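Local coordinates for GH30 Xylanase C (PDB 6M5Z), which hydrolyses xylan as an endoxylanase of glycoside hydrolase family 30, probably cutting beta-1,4 linkages within the chain, at residues A131-P135 / Y200-L204; R364-I370 / A383-A387; S390-V394 / T450-T454. Numbering follows the deposited sequence.

In the fold
From the N terminus, strand 25-42 joins both parts of the molecule, pairing with barrel strands and with strands of the beta sandwich. Interaction 1 closes a long loop within the barrel by joining the segments that follow strands 126-131 and 187-189. After helix 351-360, interaction 2 closes the short hairpin of strands 368-373 and 379-385, next to strand 25-42. Interaction 3 then pairs strand 391-397 with the last strand, 447-454, closing a 55-residue loop, largely strand, that holds strands 403-408, 414-420, 428-435 and 438-443. The three follow in series, neither nesting nor crossing. Interactions 2 and 3 belong to one sheet and touch at Phe384 and Val392, while interaction 1 lies across the chain's centre.

Interaction 1: residues A131-P135 / Y200-L204; sequences AWSAP and YDSML
Two irregular loops cross here, their end-to-end directions 62° apart and Ser133 facing Ser202 with 4.9 Å between their CA atoms. Both backbones are largely extended, except that Trp132 bends (phi/psi -81/-26). The CA-to-CB bond of Trp132 points toward the other loop, that of Ser133 sideways. Trp132, with chi1 between wells at -92° and chi2 -133°, lays the indole edge-on against residues 200-201: CD1 is 3.4 Å from Asp201 O and 4.1 Å from Tyr200 CE1, an apolar contact made by the p rotamer of Tyr200. Asp201 (m) puts its CB 3.6 Å from Trp132 CB, while its OD2 forms a salt bridge with Arg81 and accepts from a water (2.9 Å) that itself accepts from Trp132 N (3.1 Å). A second water lies 2.8 Å from both Trp132 O and Met203 O. Ser133 is t, and its small hydroxyl reaches forward along its own loop, OG donating to Ala134 O at 2.7 Å; Lys139 binds both this OG and Ser202 O. Met203 (t, t, p) is long and flexible enough to curl its SD over Ala134, 3.7 Å from CB, and accept a weak hydrogen bond from Ala134 N (3.5 Å). These loops leave the C-terminal ends of neighbouring parallel strands 126-131 and 187-189, the rim on which TIM-barrel glycosidases such as family 30 build the substrate cleft.

Interaction 2: residues R364-I370 / A383-A387; sequences RPDAVRI and AFKNA
Strands 368-370 and 383-385 run antiparallel, 133° between directions and their axes 4.4 Å apart at closest approach, with Val368 opposite Lys385 (hydrogen-bonded pair) and Arg369 opposite Phe384 (non-hydrogen-bonded, CA-CA 4.3 Å). Val368 N donates to Lys385 O (3.0 Å), Lys385 N to Val368 O (2.8 Å), and Ile370 N to Ala383 O (2.9 Å). Ala383 N instead gives its proton to a water (3.0 Å), which also accepts from Arg369 NH2 (3.1 Å) and donates to Ile370 O (2.8 Å). Before the strand, Arg364 to Ala367 make a type II turn closed by Ala367 N to Arg364 O, 3.1 Å; proline suits its second position, and Asp366 takes the positive phi (75°) of the third. Asn386 (m, chi1 -82°) shows why an amide fits here: OD1 accepts from Arg364 N (3.0 Å), while ND2 donates to Phe362 O and Ser390 OG. A water 2.8 Å from that OD1 also lies 3.0 Å from Pro365 O and accepts from Ala387 N (3.0 Å). Arg369 also forms a salt bridge through NH1 with Asp320 and a hydrogen bond from NE to Gln34; its aliphatic CG rests 3.7 Å from Phe384 CE2. On the other face, Ile370 CG1 meets Ala383 CB at 3.5 Å. Flanked by strand 25-42 on one side and strand 391-397 on the other, this is a beta hairpin of the family 30 beta sandwich.

Interaction 3: residues S390-V394 / T450-T454; sequences SIVVV and TFVIT
Segments 390-394 and 450-454 are extended and antiparallel (164° between strand directions, axes 4.7 Å apart at closest approach), with Ile391 opposite Ile453, Val392 opposite Val452, Val393 opposite Phe451 and Val394 opposite Thr450. Two hydrogen-bonded pairs alternate with two non-hydrogen-bonded ones. In the first, Ile391 N donates to Ile453 O (2.9 Å) and Ile453 N to Ile391 O (2.7 Å); in the second, Val393 N donates to Phe451 O (2.9 Å) and Phe451 N to Val393 O (2.8 Å). A CA-H...O contact from Val392 CA to Phe451 O (3.2 Å) adds to these. The pairing joins strand 391-397 to the chain's last strand, 447-454, in the beta sandwich of family 30. Ile391, Val393, Phe451 and Ile453 share the face turned to strands 403-408 and 438-443, where bulky apolar groups suit the sandwich interior. Phe451 (m, chi2 89°) brings CD1 to 4.3 Å from Val393 CB; Ile453 (m, t) extends CD1 to 4.1 Å from Val393 CG2, and the two CB atoms of Ile391 and Ile453 lie 4.3 Å apart. On the reverse face, Val392 (t) packs CG1 against Thr450 CG2 at 3.6 Å, and Val452 touches Phe362. Beta-branched residues favour such extended backbones, and Thr450 also uses its hydroxyl: in the m rotamer, OG1 sits 3.7 Å from Val394 CG1 and hydrogen-bonds to Met358 O of helix 351-360.

Interaction 1: residues A131-P135 / Y200-L204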
ATOM      1  N   ALA A 131       8.517  -4.288  -9.765  1.00 10.63           N
ATOM      2  CA  ALA A 131       9.918  -4.728  -9.915  1.00 10.02           C
ATOM      3  C   ALA A 131      10.837  -3.838  -9.077  1.00 11.45           C
ATOM      4  O   ALA A 131      10.733  -2.585  -9.170  1.00 10.97           O
ATOM      5  CB  ALA A 131      10.326  -4.658 -11.383  1.00 10.92           C
ATOM      6  N   TRP A 132      11.754  -4.444  -8.335  1.00 11.29           N
ATOM      7  CA  TRP A 132      12.825  -3.685  -7.666  1.00 11.83           C
ATOM      8  C   TRP A 132      13.950  -3.379  -8.651  1.00 11.55           C
ATOM      9  O   TRP A 132      14.682  -2.392  -8.422  1.00 10.95           O
ATOM     10  CB  TRP A 132      13.353  -4.439  -6.448  1.00 11.45           C
ATOM     11  CG  TRP A 132      12.730  -4.163  -5.110  1.00 11.24           C
ATOM     12  CD1 TRP A 132      13.432  -3.924  -3.968  1.00 11.28           C
ATOM     13  CD2 TRP A 132      11.365  -4.381  -4.692  1.00 11.17           C
ATOM     14  NE1 TRP A 132      12.593  -3.888  -2.884  1.00 11.98           N
ATOM     15  CE2 TRP A 132      11.315  -4.142  -3.305  1.00 11.29           C
ATOM     16  CE3 TRP A 132      10.163  -4.626  -5.363  1.00 11.38           C
ATOM     17  CZ2 TRP A 132      10.135  -4.197  -2.580  1.00 11.50           C
ATOM     18  CZ3 TRP A 132       9.007  -4.738  -4.621  1.00 10.79           C
ATOM     19  CH2 TRP A 132       8.985  -4.530  -3.255  1.00 11.43           C
ATOM     20  N   SER A 133      14.121  -4.184  -9.701  1.00 10.51           N
ATOM     21  CA  SER A 133      15.174  -3.956 -10.707  1.00 10.63           C
ATOM     22  C   SER A 133      14.756  -4.700 -11.963  1.00 11.20           C
ATOM     23  O   SER A 133      14.042  -5.692 -11.822  1.00 10.66           O
ATOM     24  CB  SER A 133      16.480  -4.462 -10.180  1.00 10.49           C
ATOM     25  OG  SER A 133      17.520  -4.365 -11.155  1.00 11.65           O
ATOM     26  N   ALA A 134      15.249  -4.268 -13.107  1.00 10.43           N
ATOM     27  CA  ALA A 134      15.305  -5.110 -14.308  1.00 10.76           C
ATOM     28  C   ALA A 134      16.353  -6.191 -14.063  1.00 11.61           C
ATOM     29  O   ALA A 134      17.201  -6.099 -13.157  1.00 11.16           O
ATOM     30  CB  ALA A 134      15.644  -4.300 -15.527  1.00 10.00           C
ATOM     31  N   PRO A 135      16.350  -7.279 -14.849  1.00 11.92           N
ATOM     32  CA  PRO A 135      17.494  -8.194 -14.807  1.00 11.86           C
ATOM     33  C   PRO A 135      18.823  -7.468 -15.048  1.00 11.30           C
ATOM     34  O   PRO A 135      18.868  -6.458 -15.741  1.00 12.67           O
ATOM     35  CB  PRO A 135      17.196  -9.182 -15.927  1.00 12.14           C
ATOM     36  CG  PRO A 135      15.688  -9.125 -16.013  1.00 12.31           C
ATOM     37  CD  PRO A 135      15.294  -7.690 -15.782  1.00 12.20           C
ATOM     38  N   TYR A 200      21.061  -4.583  -2.576  1.00 13.85           N
ATOM     39  CA  TYR A 200      20.110  -5.641  -2.986  1.00 12.82           C
ATOM     40  C   TYR A 200      19.383  -5.070  -4.190  1.00 13.31           C
ATOM     41  O   TYR A 200      19.723  -3.929  -4.656  1.00 12.38           O
ATOM     42  CB  TYR A 200      19.148  -6.069  -1.861  1.00 13.28           C
ATOM     43  CG  TYR A 200      18.350  -4.945  -1.240  1.00 12.87           C
ATOM     44  CD1 TYR A 200      17.242  -4.402  -1.873  1.00 12.08           C
ATOM     45  CD2 TYR A 200      18.708  -4.391  -0.008  1.00 14.01           C
ATOM     46  CE1 TYR A 200      16.516  -3.364  -1.301  1.00 11.98           C
ATOM     47  CE2 TYR A 200      17.994  -3.341   0.565  1.00 13.45           C
ATOM     48  CZ  TYR A 200      16.886  -2.831  -0.081  1.00 12.91           C
ATOM     49  OH  TYR A 200      16.166  -1.766   0.398  1.00 13.78           O
ATOM     50  N   ASP A 201      18.476  -5.847  -4.746  1.00 12.57           N
ATOM     51  CA  ASP A 201      17.763  -5.485  -5.986  1.00 11.84           C
ATOM     52  C   ASP A 201      17.365  -3.995  -5.981  1.00 11.44           C
ATOM     53  O   ASP A 201      16.625  -3.539  -5.061  1.00 10.04           O
ATOM     54  CB  ASP A 201      16.452  -6.248  -6.189  1.00 13.05           C
ATOM     55  CG  ASP A 201      16.509  -7.769  -6.259  1.00 17.25           C
ATOM     56  OD1 ASP A 201      17.474  -8.336  -5.737  1.00 18.95           O
ATOM     57  OD2 ASP A 201      15.481  -8.361  -6.748  1.00 17.13           O
ATOM     58  N   SER A 202      17.826  -3.248  -6.993  1.00 10.07           N
ATOM     59  CA  SER A 202      17.604  -1.792  -7.069  1.00  9.73           C
ATOM     60  C   SER A 202      17.860  -1.336  -8.489  1.00 10.27           C
ATOM     61  O   SER A 202      18.512  -2.071  -9.258  1.00 10.64           O
ATOM     62  CB  SER A 202      18.447  -1.049  -6.093  1.00  9.92           C
ATOM     63  OG  SER A 202      19.783  -1.486  -6.183  1.00 11.41           O
ATOM     64  N   MET A 203      17.309  -0.189  -8.812  1.00 10.80           N
ATOM     65  CA  MET A 203      17.460   0.379 -10.180  1.00  9.87           C
ATOM     66  C   MET A 203      17.023   1.823 -10.109  1.00 11.52           C
ATOM     67  O   MET A 203      16.051   2.131  -9.405  1.00 10.09           O
ATOM     68  CB  MET A 203      16.680  -0.400 -11.246  1.00 10.49           C
ATOM     69  CG  MET A 203      16.971   0.082 -12.646  1.00 10.21           C
ATOM     70  SD  MET A 203      16.397  -1.063 -13.939  1.00 11.73           S
ATOM     71  CE  MET A 203      14.657  -0.700 -13.965  1.00 10.85           C
ATOM     72  N   LEU A 204      17.798   2.688 -10.763  1.00 10.75           N
ATOM     73  CA  LEU A 204      17.693   4.144 -10.554  1.00 11.14           C
ATOM     74  C   LEU A 204      17.022   4.876 -11.719  1.00 10.69           C
ATOM     75  O   LEU A 204      17.012   4.419 -12.861  1.00 12.86           O
ATOM     76  CB  LEU A 204      19.104   4.684 -10.280  1.00 11.60           C
ATOM     77  CG  LEU A 204      19.952   3.943  -9.235  1.00 11.81           C
ATOM     78  CD1 LEU A 204      21.266   4.697  -9.021  1.00 12.24           C
ATOM     79  CD2 LEU A 204      19.193   3.714  -7.931  1.00 11.91           C
TER
HETATM   80  O   HOH W   1      14.013   0.178  -9.235  1.00  9.02           O
HETATM   81  O   HOH W   2      13.266  -7.159  -8.162  1.00 18.06           O

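Interaction 2: residues R364-I370 / A383-A387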
ATOM      1  N   ARG A 364     -14.054   1.236   2.649  1.00 12.50           N
ATOM      2  CA  ARG A 364     -13.965   0.171   1.642  1.00 13.37           C
ATOM      3  C   ARG A 364     -13.600   0.841   0.323  1.00 13.19           C
ATOM      4  O   ARG A 364     -13.837   2.015   0.122  1.00 14.49           O
ATOM      5  CB  ARG A 364     -15.262  -0.651   1.598  1.00 13.10           C
ATOM      6  CG  ARG A 364     -15.586  -1.379   2.905  1.00 14.26           C
ATOM      7  CD  ARG A 364     -14.483  -2.181   3.552  1.00 13.69           C
ATOM      8  NE  ARG A 364     -14.148  -3.361   2.793  1.00 13.47           N
ATOM      9  CZ  ARG A 364     -13.126  -4.155   3.054  1.00 13.51           C
ATOM     10  NH1 ARG A 364     -12.277  -3.851   4.024  1.00 13.96           N
ATOM     11  NH2 ARG A 364     -12.930  -5.230   2.320  1.00 13.01           N
ATOM     12  N   PRO A 365     -12.983   0.104  -0.614  1.00 12.56           N
ATOM     13  CA  PRO A 365     -12.663   0.658  -1.923  1.00 13.28           C
ATOM     14  C   PRO A 365     -13.859   1.421  -2.523  1.00 12.72           C
ATOM     15  O   PRO A 365     -14.978   0.948  -2.324  1.00 12.59           O
ATOM     16  CB  PRO A 365     -12.270  -0.571  -2.748  1.00 13.10           C
ATOM     17  CG  PRO A 365     -11.727  -1.559  -1.705  1.00 14.29           C
ATOM     18  CD  PRO A 365     -12.525  -1.280  -0.438  1.00 14.38           C
ATOM     19  N   ASP A 366     -13.559   2.513  -3.253  1.00 13.45           N
ATOM     20  CA  ASP A 366     -14.536   3.412  -3.919  1.00 13.95           C
ATOM     21  C   ASP A 366     -15.238   4.329  -2.918  1.00 14.49           C
ATOM     22  O   ASP A 366     -16.039   5.184  -3.397  1.00 14.72           O
ATOM     23  CB  ASP A 366     -15.485   2.633  -4.818  1.00 16.52           C
ATOM     24  CG  ASP A 366     -14.747   1.990  -5.986  1.00 19.30           C
ATOM     25  OD1 ASP A 366     -13.639   2.490  -6.387  1.00 20.02           O
ATOM     26  OD2 ASP A 366     -15.290   1.023  -6.520  1.00 24.10           O
ATOM     27  N   ALA A 367     -14.877   4.282  -1.635  1.00 13.42           N
ATOM     28  CA  ALA A 367     -15.208   5.368  -0.685  1.00 13.25           C
ATOM     29  C   ALA A 367     -14.579   6.682  -1.170  1.00 14.66           C
ATOM     30  O   ALA A 367     -13.600   6.676  -1.943  1.00 13.50           O
ATOM     31  CB  ALA A 367     -14.757   5.055   0.732  1.00 13.79           C
ATOM     32  N   VAL A 368     -15.145   7.804  -0.740  1.00 13.74           N
ATOM     33  CA  VAL A 368     -14.570   9.144  -0.988  1.00 14.41           C
ATOM     34  C   VAL A 368     -14.432   9.820   0.354  1.00 13.36           C
ATOM     35  O   VAL A 368     -15.273   9.664   1.238  1.00 13.20           O
ATOM     36  CB  VAL A 368     -15.369  10.006  -1.990  1.00 16.43           C
ATOM     37  CG1 VAL A 368     -15.321   9.387  -3.375  1.00 18.21           C
ATOM     38  CG2 VAL A 368     -16.796  10.203  -1.529  1.00 16.39           C
ATOM     39  N   ARG A 369     -13.311  10.490   0.524  1.00 13.41           N
ATOM     40  CA  ARG A 369     -13.107  11.345   1.725  1.00 12.65           C
ATOM     41  C   ARG A 369     -14.054  12.545   1.625  1.00 13.75           C
ATOM     42  O   ARG A 369     -14.279  13.051   0.524  1.00 13.07           O
ATOM     43  CB  ARG A 369     -11.635  11.718   1.867  1.00 13.57           C
ATOM     44  CG  ARG A 369     -11.344  12.373   3.211  1.00 13.34           C
ATOM     45  CD  ARG A 369      -9.873  12.623   3.427  1.00 14.28           C
ATOM     46  NE  ARG A 369      -9.345  13.711   2.627  1.00 14.62           N
ATOM     47  CZ  ARG A 369      -9.360  14.980   2.984  1.00 16.25           C
ATOM     48  NH1 ARG A 369      -8.757  15.882   2.232  1.00 17.22           N
ATOM     49  NH2 ARG A 369     -10.016  15.364   4.070  1.00 16.13           N
ATOM     50  N   ILE A 370     -14.572  12.974   2.772  1.00 14.23           N
ATOM     51  CA  ILE A 370     -15.519  14.116   2.857  1.00 14.60           C
ATOM     52  C   ILE A 370     -15.016  15.140   3.862  1.00 15.20           C
ATOM     53  O   ILE A 370     -14.161  14.848   4.685  1.00 15.28           O
ATOM     54  CB  ILE A 370     -16.938  13.611   3.159  1.00 15.31           C
ATOM     55  CG1 ILE A 370     -17.082  13.058   4.564  1.00 15.86           C
ATOM     56  CG2 ILE A 370     -17.359  12.602   2.110  1.00 15.56           C
ATOM     57  CD1 ILE A 370     -18.469  12.566   4.864  1.00 16.67           C
ATOM     58  N   ALA A 383     -13.321  11.826   7.708  1.00 14.64           N
ATOM     59  CA  ALA A 383     -14.605  11.215   7.377  1.00 14.16           C
ATOM     60  C   ALA A 383     -14.615  10.765   5.921  1.00 13.48           C
ATOM     61  O   ALA A 383     -13.899  11.355   5.061  1.00 13.72           O
ATOM     62  CB  ALA A 383     -15.735  12.157   7.681  1.00 15.44           C
ATOM     63  N   PHE A 384     -15.433   9.779   5.687  1.00 12.12           N
ATOM     64  CA  PHE A 384     -15.512   9.048   4.400  1.00 12.98           C
ATOM     65  C   PHE A 384     -16.944   8.645   4.165  1.00 13.93           C
ATOM     66  O   PHE A 384     -17.683   8.367   5.128  1.00 14.77           O
ATOM     67  CB  PHE A 384     -14.596   7.834   4.451  1.00 13.58           C
ATOM     68  CG  PHE A 384     -13.213   8.186   4.919  1.00 13.58           C
ATOM     69  CD1 PHE A 384     -12.922   8.265   6.272  1.00 14.76           C
ATOM     70  CD2 PHE A 384     -12.225   8.493   4.002  1.00 14.45           C
ATOM     71  CE1 PHE A 384     -11.646   8.614   6.702  1.00 13.81           C
ATOM     72  CE2 PHE A 384     -10.954   8.855   4.427  1.00 13.66           C
ATOM     73  CZ  PHE A 384     -10.673   8.913   5.776  1.00 15.06           C
ATOM     74  N   LYS A 385     -17.291   8.578   2.891  1.00 14.85           N
ATOM     75  CA  LYS A 385     -18.577   8.062   2.413  1.00 15.48           C
ATOM     76  C   LYS A 385     -18.300   6.842   1.558  1.00 14.21           C
ATOM     77  O   LYS A 385     -17.696   6.991   0.530  1.00 12.72           O
ATOM     78  CB  LYS A 385     -19.305   9.137   1.593  1.00 16.76           C
ATOM     79  CG  LYS A 385     -20.692   8.738   1.107  1.00 20.59           C
ATOM     80  CD  LYS A 385     -21.543   9.936   0.682  1.00 24.98           C
ATOM     81  CE  LYS A 385     -22.610   9.606  -0.336  1.00 28.59           C
ATOM     82  NZ  LYS A 385     -22.100   9.576  -1.735  1.00 27.82           N
ATOM     83  N   ASN A 386     -18.812   5.684   1.971  1.00 13.23           N
ATOM     84  CA  ASN A 386     -18.714   4.434   1.188  1.00 13.88           C
ATOM     85  C   ASN A 386     -19.703   4.464   0.013  1.00 14.18           C
ATOM     86  O   ASN A 386     -20.720   5.202   0.057  1.00 14.61           O
ATOM     87  CB  ASN A 386     -18.962   3.262   2.112  1.00 13.52           C
ATOM     88  CG  ASN A 386     -17.731   2.863   2.895  1.00 15.09           C
ATOM     89  OD1 ASN A 386     -16.690   2.596   2.308  1.00 14.30           O
ATOM     90  ND2 ASN A 386     -17.859   2.791   4.219  1.00 16.19           N
ATOM     91  N   ALA A 387     -19.478   3.629  -0.979  1.00 15.51           N
ATOM     92  CA  ALA A 387     -20.415   3.518  -2.118  1.00 18.17           C
ATOM     93  C   ALA A 387     -21.801   3.107  -1.614  1.00 17.88           C
ATOM     94  O   ALA A 387     -22.781   3.567  -2.189  1.00 16.72           O
ATOM     95  CB  ALA A 387     -19.896   2.532  -3.123  1.00 18.69           C
TER
HETATM   96  O   HOH W   3     -17.022   1.993  -0.422  1.00 12.03           O
HETATM   97  O   HOH W   4     -11.855  13.898   6.028  1.00 12.81           O

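Interaction 3: residues S390-V394 / T450-T454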
ATOM      1  N   SER A 390     -22.850   4.446   3.736  1.00 15.66           N
ATOM      2  CA  SER A 390     -22.413   4.584   5.137  1.00 16.17           C
ATOM      3  C   SER A 390     -21.402   5.743   5.226  1.00 16.17           C
ATOM      4  O   SER A 390     -20.629   5.969   4.262  1.00 15.10           O
ATOM      5  CB  SER A 390     -21.904   3.280   5.709  1.00 15.92           C
ATOM      6  OG  SER A 390     -20.722   2.823   5.061  1.00 16.15           O
ATOM      7  N   ILE A 391     -21.463   6.498   6.323  1.00 16.13           N
ATOM      8  CA  ILE A 391     -20.501   7.587   6.623  1.00 16.81           C
ATOM      9  C   ILE A 391     -19.606   7.059   7.743  1.00 17.52           C
ATOM     10  O   ILE A 391     -20.135   6.640   8.806  1.00 17.12           O
ATOM     11  CB  ILE A 391     -21.175   8.904   7.025  1.00 19.51           C
ATOM     12  CG1 ILE A 391     -22.111   9.465   5.942  1.00 21.74           C
ATOM     13  CG2 ILE A 391     -20.130   9.918   7.471  1.00 19.97           C
ATOM     14  CD1 ILE A 391     -21.462   9.792   4.646  1.00 23.14           C
ATOM     15  N   VAL A 392     -18.307   7.014   7.488  1.00 16.12           N
ATOM     16  CA  VAL A 392     -17.313   6.513   8.467  1.00 16.41           C
ATOM     17  C   VAL A 392     -16.586   7.745   8.994  1.00 15.99           C
ATOM     18  O   VAL A 392     -15.994   8.477   8.192  1.00 14.08           O
ATOM     19  CB  VAL A 392     -16.355   5.509   7.816  1.00 16.79           C
ATOM     20  CG1 VAL A 392     -15.317   5.022   8.846  1.00 16.73           C
ATOM     21  CG2 VAL A 392     -17.117   4.352   7.213  1.00 17.22           C
ATOM     22  N   VAL A 393     -16.654   7.964  10.301  1.00 15.01           N
ATOM     23  CA  VAL A 393     -15.909   9.059  10.952  1.00 15.89           C
ATOM     24  C   VAL A 393     -14.846   8.410  11.846  1.00 14.91           C
ATOM     25  O   VAL A 393     -15.192   7.532  12.670  1.00 14.76           O
ATOM     26  CB  VAL A 393     -16.840  10.005  11.728  1.00 17.11           C
ATOM     27  CG1 VAL A 393     -16.051  11.131  12.359  1.00 16.19           C
ATOM     28  CG2 VAL A 393     -17.882  10.564  10.793  1.00 16.85           C
ATOM     29  N   VAL A 394     -13.585   8.776  11.621  1.00 14.73           N
ATOM     30  CA  VAL A 394     -12.467   8.319  12.473  1.00 16.30           C
ATOM     31  C   VAL A 394     -12.028   9.509  13.327  1.00 16.60           C
ATOM     32  O   VAL A 394     -11.960  10.607  12.847  1.00 17.16           O
ATOM     33  CB  VAL A 394     -11.328   7.667  11.672  1.00 17.09           C
ATOM     34  CG1 VAL A 394     -11.820   6.484  10.843  1.00 18.28           C
ATOM     35  CG2 VAL A 394     -10.603   8.654  10.804  1.00 18.91           C
ATOM     36  N   THR A 450     -13.806   4.533  15.594  1.00 15.03           N
ATOM     37  CA  THR A 450     -14.432   4.602  14.265  1.00 14.81           C
ATOM     38  C   THR A 450     -15.952   4.479  14.394  1.00 14.55           C
ATOM     39  O   THR A 450     -16.429   3.497  14.958  1.00 15.64           O
ATOM     40  CB  THR A 450     -13.850   3.527  13.363  1.00 14.56           C
ATOM     41  OG1 THR A 450     -12.447   3.797  13.238  1.00 15.07           O
ATOM     42  CG2 THR A 450     -14.558   3.583  12.036  1.00 14.24           C
ATOM     43  N   PHE A 451     -16.674   5.470  13.907  1.00 16.97           N
ATOM     44  CA  PHE A 451     -18.156   5.501  13.855  1.00 16.03           C
ATOM     45  C   PHE A 451     -18.569   5.109  12.437  1.00 17.76           C
ATOM     46  O   PHE A 451     -18.108   5.766  11.502  1.00 17.30           O
ATOM     47  CB  PHE A 451     -18.675   6.915  14.147  1.00 17.17           C
ATOM     48  CG  PHE A 451     -18.270   7.504  15.478  1.00 18.93           C
ATOM     49  CD1 PHE A 451     -17.086   8.218  15.602  1.00 18.22           C
ATOM     50  CD2 PHE A 451     -19.062   7.349  16.615  1.00 19.77           C
ATOM     51  CE1 PHE A 451     -16.691   8.744  16.820  1.00 17.83           C
ATOM     52  CE2 PHE A 451     -18.672   7.900  17.838  1.00 19.74           C
ATOM     53  CZ  PHE A 451     -17.471   8.564  17.943  1.00 17.66           C
ATOM     54  N   VAL A 452     -19.420   4.105  12.293  1.00 16.42           N
ATOM     55  CA  VAL A 452     -20.031   3.733  10.995  1.00 17.36           C
ATOM     56  C   VAL A 452     -21.495   4.166  11.063  1.00 17.89           C
ATOM     57  O   VAL A 452     -22.299   3.516  11.777  1.00 15.60           O
ATOM     58  CB  VAL A 452     -19.903   2.233  10.727  1.00 19.02           C
ATOM     59  CG1 VAL A 452     -20.498   1.839   9.387  1.00 17.88           C
ATOM     60  CG2 VAL A 452     -18.467   1.764  10.891  1.00 19.96           C
ATOM     61  N   ILE A 453     -21.808   5.233  10.348  1.00 16.21           N
ATOM     62  CA  ILE A 453     -23.112   5.935  10.523  1.00 16.22           C
ATOM     63  C   ILE A 453     -23.991   5.610   9.334  1.00 16.75           C
ATOM     64  O   ILE A 453     -23.517   5.739   8.170  1.00 16.32           O
ATOM     65  CB  ILE A 453     -22.878   7.424  10.696  1.00 17.28           C
ATOM     66  CG1 ILE A 453     -22.053   7.637  11.965  1.00 18.09           C
ATOM     67  CG2 ILE A 453     -24.201   8.182  10.692  1.00 17.40           C
ATOM     68  CD1 ILE A 453     -21.407   8.964  12.043  1.00 21.27           C
ATOM     69  N   THR A 454     -25.225   5.217   9.593  1.00 16.70           N
ATOM     70  CA  THR A 454     -26.262   5.060   8.553  1.00 18.39           C
ATOM     71  C   THR A 454     -27.205   6.244   8.696  1.00 19.75           C
ATOM     72  O   THR A 454     -27.665   6.513   9.826  1.00 23.21           O
ATOM     73  CB  THR A 454     -27.026   3.737   8.673  1.00 20.20           C
ATOM     74  OG1 THR A 454     -26.061   2.691   8.713  1.00 21.46           O
ATOM     75  CG2 THR A 454     -27.979   3.495   7.516  1.00 21.07           C
TER